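Local structure of putative HTH-type transcriptional regulator PH0061 (Pyrococcus horikoshii, 2DBB) at residues B[24-29]-B[38-43]. The protein probably binds specific DNA sequences as a helix-turn-helix transcriptional regulator of the AsnC family. Numbering follows the deposited sequence.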
ATOM      1  N   LEU B  24      -7.344 -16.713   7.005  1.00 28.36           N
ATOM      2  CA  LEU B  24      -7.157 -18.149   7.166  1.00 28.07           C
ATOM      3  C   LEU B  24      -7.039 -18.487   8.654  1.00 28.01           C
ATOM      4  O   LEU B  24      -6.270 -17.861   9.377  1.00 27.62           O
ATOM      5  CB  LEU B  24      -5.897 -18.598   6.421  1.00 28.39           C
ATOM      6  CG  LEU B  24      -6.017 -18.581   4.896  1.00 27.16           C
ATOM      7  CD1 LEU B  24      -4.641 -18.685   4.262  1.00 28.02           C
ATOM      8  CD2 LEU B  24      -6.914 -19.723   4.448  1.00 28.52           C
ATOM      9  N   THR B  25      -7.813 -19.467   9.110  1.00 28.53           N
ATOM     10  CA  THR B  25      -7.782 -19.880  10.513  1.00 28.72           C
ATOM     11  C   THR B  25      -6.460 -20.588  10.797  1.00 27.76           C
ATOM     12  O   THR B  25      -5.809 -21.074   9.866  1.00 25.06           O
ATOM     13  CB  THR B  25      -8.928 -20.864  10.838  1.00 29.18           C
ATOM     14  OG1 THR B  25      -8.723 -22.090  10.119  1.00 32.07           O
ATOM     15  CG2 THR B  25     -10.272 -20.271  10.436  1.00 29.67           C
ATOM     16  N   TYR B  26      -6.067 -20.647  12.072  1.00 27.08           N
ATOM     17  CA  TYR B  26      -4.818 -21.308  12.447  1.00 28.23           C
ATOM     18  C   TYR B  26      -4.817 -22.764  11.974  1.00 28.46           C
ATOM     19  O   TYR B  26      -3.777 -23.320  11.619  1.00 27.98           O
ATOM     20  CB  TYR B  26      -4.615 -21.268  13.969  1.00 29.38           C
ATOM     21  CG  TYR B  26      -4.473 -19.874  14.542  1.00 31.57           C
ATOM     22  CD1 TYR B  26      -4.052 -18.813  13.745  1.00 31.55           C
ATOM     23  CD2 TYR B  26      -4.740 -19.619  15.888  1.00 31.94           C
ATOM     24  CE1 TYR B  26      -3.901 -17.533  14.261  1.00 34.25           C
ATOM     25  CE2 TYR B  26      -4.587 -18.330  16.423  1.00 34.28           C
ATOM     26  CZ  TYR B  26      -4.167 -17.295  15.597  1.00 35.21           C
ATOM     27  OH  TYR B  26      -4.014 -16.019  16.087  1.00 37.06           O
ATOM     28  N   ARG B  27      -5.995 -23.374  11.977  1.00 29.19           N
ATOM     29  CA  ARG B  27      -6.151 -24.755  11.546  1.00 30.21           C
ATOM     30  C   ARG B  27      -5.798 -24.880  10.054  1.00 28.63           C
ATOM     31  O   ARG B  27      -5.003 -25.740   9.676  1.00 28.74           O
ATOM     32  CB  ARG B  27      -7.592 -25.210  11.831  1.00 33.22           C
ATOM     33  CG  ARG B  27      -7.941 -26.593  11.324  1.00 39.20           C
ATOM     34  CD  ARG B  27      -9.266 -27.107  11.919  1.00 43.61           C
ATOM     35  NE  ARG B  27      -9.133 -27.505  13.323  1.00 45.46           N
ATOM     36  CZ  ARG B  27      -9.298 -26.689  14.361  1.00 48.24           C
ATOM     37  NH1 ARG B  27      -9.611 -25.410  14.169  1.00 49.16           N
ATOM     38  NH2 ARG B  27      -9.143 -27.152  15.598  1.00 46.92           N
ATOM     39  N   GLU B  28      -6.371 -24.019   9.218  1.00 25.86           N
ATOM     40  CA  GLU B  28      -6.077 -24.042   7.786  1.00 27.71           C
ATOM     41  C   GLU B  28      -4.583 -23.787   7.557  1.00 27.85           C
ATOM     42  O   GLU B  28      -3.947 -24.439   6.728  1.00 27.75           O
ATOM     43  CB  GLU B  28      -6.889 -22.970   7.048  1.00 27.98           C
ATOM     44  CG  GLU B  28      -8.379 -23.255   6.912  1.00 29.43           C
ATOM     45  CD  GLU B  28      -9.129 -22.090   6.278  1.00 32.16           C
ATOM     46  OE1 GLU B  28      -9.240 -21.024   6.928  1.00 33.07           O
ATOM     47  OE2 GLU B  28      -9.595 -22.232   5.127  1.00 30.42           O
ATOM     48  N   LEU B  29      -4.023 -22.827   8.287  1.00 28.17           N
ATOM     49  CA  LEU B  29      -2.602 -22.517   8.153  1.00 28.16           C
ATOM     50  C   LEU B  29      -1.764 -23.733   8.547  1.00 28.05           C
ATOM     51  O   LEU B  29      -0.805 -24.088   7.857  1.00 27.81           O
ATOM     52  CB  LEU B  29      -2.230 -21.323   9.038  1.00 28.08           C
ATOM     53  CG  LEU B  29      -2.847 -19.980   8.636  1.00 29.90           C
ATOM     54  CD1 LEU B  29      -2.614 -18.958   9.730  1.00 30.35           C
ATOM     55  CD2 LEU B  29      -2.233 -19.518   7.321  1.00 28.58           C
ATOM     56  N   GLN B  38      -1.542 -25.155  17.257  1.00 39.18           N
ATOM     57  CA  GLN B  38      -0.926 -24.517  18.414  1.00 39.56           C
ATOM     58  C   GLN B  38       0.366 -23.807  18.006  1.00 38.85           C
ATOM     59  O   GLN B  38       0.600 -22.658  18.386  1.00 37.85           O
ATOM     60  CB  GLN B  38      -0.628 -25.551  19.505  1.00 40.48           C
ATOM     61  CG  GLN B  38      -1.871 -26.164  20.146  1.00 42.22           C
ATOM     62  CD  GLN B  38      -2.528 -27.245  19.291  1.00 44.15           C
ATOM     63  OE1 GLN B  38      -3.703 -27.571  19.483  1.00 45.19           O
ATOM     64  NE2 GLN B  38      -1.768 -27.813  18.355  1.00 42.32           N
ATOM     65  N   ARG B  39       1.200 -24.489  17.230  1.00 37.85           N
ATOM     66  CA  ARG B  39       2.455 -23.898  16.785  1.00 39.60           C
ATOM     67  C   ARG B  39       2.202 -22.695  15.876  1.00 37.29           C
ATOM     68  O   ARG B  39       2.945 -21.714  15.915  1.00 38.02           O
ATOM     69  CB  ARG B  39       3.315 -24.945  16.069  1.00 41.38           C
ATOM     70  CG  ARG B  39       3.724 -26.093  16.982  1.00 45.35           C
ATOM     71  CD  ARG B  39       4.776 -26.990  16.351  1.00 48.41           C
ATOM     72  NE  ARG B  39       5.152 -28.083  17.247  1.00 52.67           N
ATOM     73  CZ  ARG B  39       6.168 -28.916  17.034  1.00 55.05           C
ATOM     74  NH1 ARG B  39       6.430 -29.881  17.907  1.00 55.95           N
ATOM     75  NH2 ARG B  39       6.927 -28.782  15.953  1.00 55.40           N
ATOM     76  N   ILE B  40       1.153 -22.765  15.061  1.00 34.52           N
ATOM     77  CA  ILE B  40       0.825 -21.652  14.184  1.00 31.13           C
ATOM     78  C   ILE B  40       0.399 -20.471  15.049  1.00 31.02           C
ATOM     79  O   ILE B  40       0.758 -19.326  14.776  1.00 30.28           O
ATOM     80  CB  ILE B  40      -0.325 -22.005  13.210  1.00 30.98           C
ATOM     81  CG1 ILE B  40       0.197 -22.918  12.098  1.00 30.20           C
ATOM     82  CG2 ILE B  40      -0.932 -20.725  12.613  1.00 28.03           C
ATOM     83  CD1 ILE B  40       1.296 -22.302  11.255  1.00 28.05           C
ATOM     84  N   ALA B  41      -0.366 -20.759  16.097  1.00 31.31           N
ATOM     85  CA  ALA B  41      -0.842 -19.721  17.000  1.00 31.63           C
ATOM     86  C   ALA B  41       0.340 -18.990  17.618  1.00 32.11           C
ATOM     87  O   ALA B  41       0.397 -17.763  17.595  1.00 32.20           O
ATOM     88  CB  ALA B  41      -1.711 -20.332  18.089  1.00 33.35           C
ATOM     89  N   ARG B  42       1.286 -19.750  18.162  1.00 32.50           N
ATOM     90  CA  ARG B  42       2.466 -19.161  18.775  1.00 33.54           C
ATOM     91  C   ARG B  42       3.288 -18.348  17.778  1.00 32.61           C
ATOM     92  O   ARG B  42       3.751 -17.253  18.100  1.00 31.71           O
ATOM     93  CB  ARG B  42       3.340 -20.246  19.407  1.00 36.04           C
ATOM     94  CG  ARG B  42       3.030 -20.514  20.882  1.00 44.48           C
ATOM     95  CD  ARG B  42       2.700 -21.979  21.139  1.00 46.74           C
ATOM     96  NE  ARG B  42       3.686 -22.873  20.540  1.00 51.34           N
ATOM     97  CZ  ARG B  42       3.582 -24.200  20.518  1.00 52.78           C
ATOM     98  NH1 ARG B  42       2.534 -24.796  21.070  1.00 52.85           N
ATOM     99  NH2 ARG B  42       4.523 -24.930  19.930  1.00 54.68           N
ATOM    100  N   ARG B  43       3.470 -18.877  16.570  1.00 31.86           N
ATOM    101  CA  ARG B  43       4.243 -18.174  15.552  1.00 30.90           C
ATOM    102  C   ARG B  43       3.614 -16.829  15.190  1.00 30.47           C
ATOM    103  O   ARG B  43       4.291 -15.806  15.182  1.00 28.38           O
ATOM    104  CB  ARG B  43       4.387 -19.042  14.305  1.00 31.23           C
ATOM    105  CG  ARG B  43       5.371 -20.187  14.486  1.00 36.79           C
ATOM    106  CD  ARG B  43       5.430 -21.093  13.268  1.00 38.50           C
ATOM    107  NE  ARG B  43       6.585 -21.985  13.313  1.00 41.41           N
ATOM    108  CZ  ARG B  43       7.850 -21.583  13.206  1.00 43.10           C
ATOM    109  NH1 ARG B  43       8.134 -20.296  13.040  1.00 41.05           N
ATOM    110  NH2 ARG B  43       8.835 -22.469  13.264  1.00 43.63           N
TER
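Glu28 OE1 takes the backbone N-H of Thr25 at 3.0 Å, on the anti side of the carboxylate, and also has a weak bond from Thr25 OG1. In return Glu28 N donates to Thr25 OG1 over 3.2 Å, nearly straight at 168°. This reciprocal pair is a capping box: threonine suits the N-cap because its short side chain brings a hydroxyl back to an amide of the first turn, and glutamate three residues on is long enough to reach the cap's own N-H. The box caps the start of helix 26-32, whose first turn carries Tyr26 and Leu29 against the second helix. No hydrogen bond crosses between the segments; the contact is apolar. Ile40 CG2 is the methyl that both residues touch, 3.8 Å from Tyr26 CD1 and 3.8 Å from Leu29 CD1. The beta-branch suits this place, since with CG1 beside the backbone N (chi1 -75°) CG2 stands anti to that N and reaches both partners, while CG1 approaches the carbonyl oxygen of Tyr26. The next residue, Ala41, lays its CA over a face of the tyrosine ring, a CH-pi contact 4.1 Å from the centroid, and its CB lies 3.8 Å from Tyr26 CD2; a small residue lets the broad ring come this close to the helix backbone. A serine in place of Tyr26 would probably open a gap beside Ala41 and leave Ile40 CG2 packed mainly against Leu29. Tyr26 also packs on Arg23 of the second subunit. The predicted helix-turn-helix motif, residues 26-45, takes in helix 26-32 and most of helix 37-49, the latter in the position of the recognition helix, which in this motif generally enters the DNA major groove. Helix 9-18 adjoins both: Leu29 touches its Ile17, and Arg43 is salt-bridged to its Asp11.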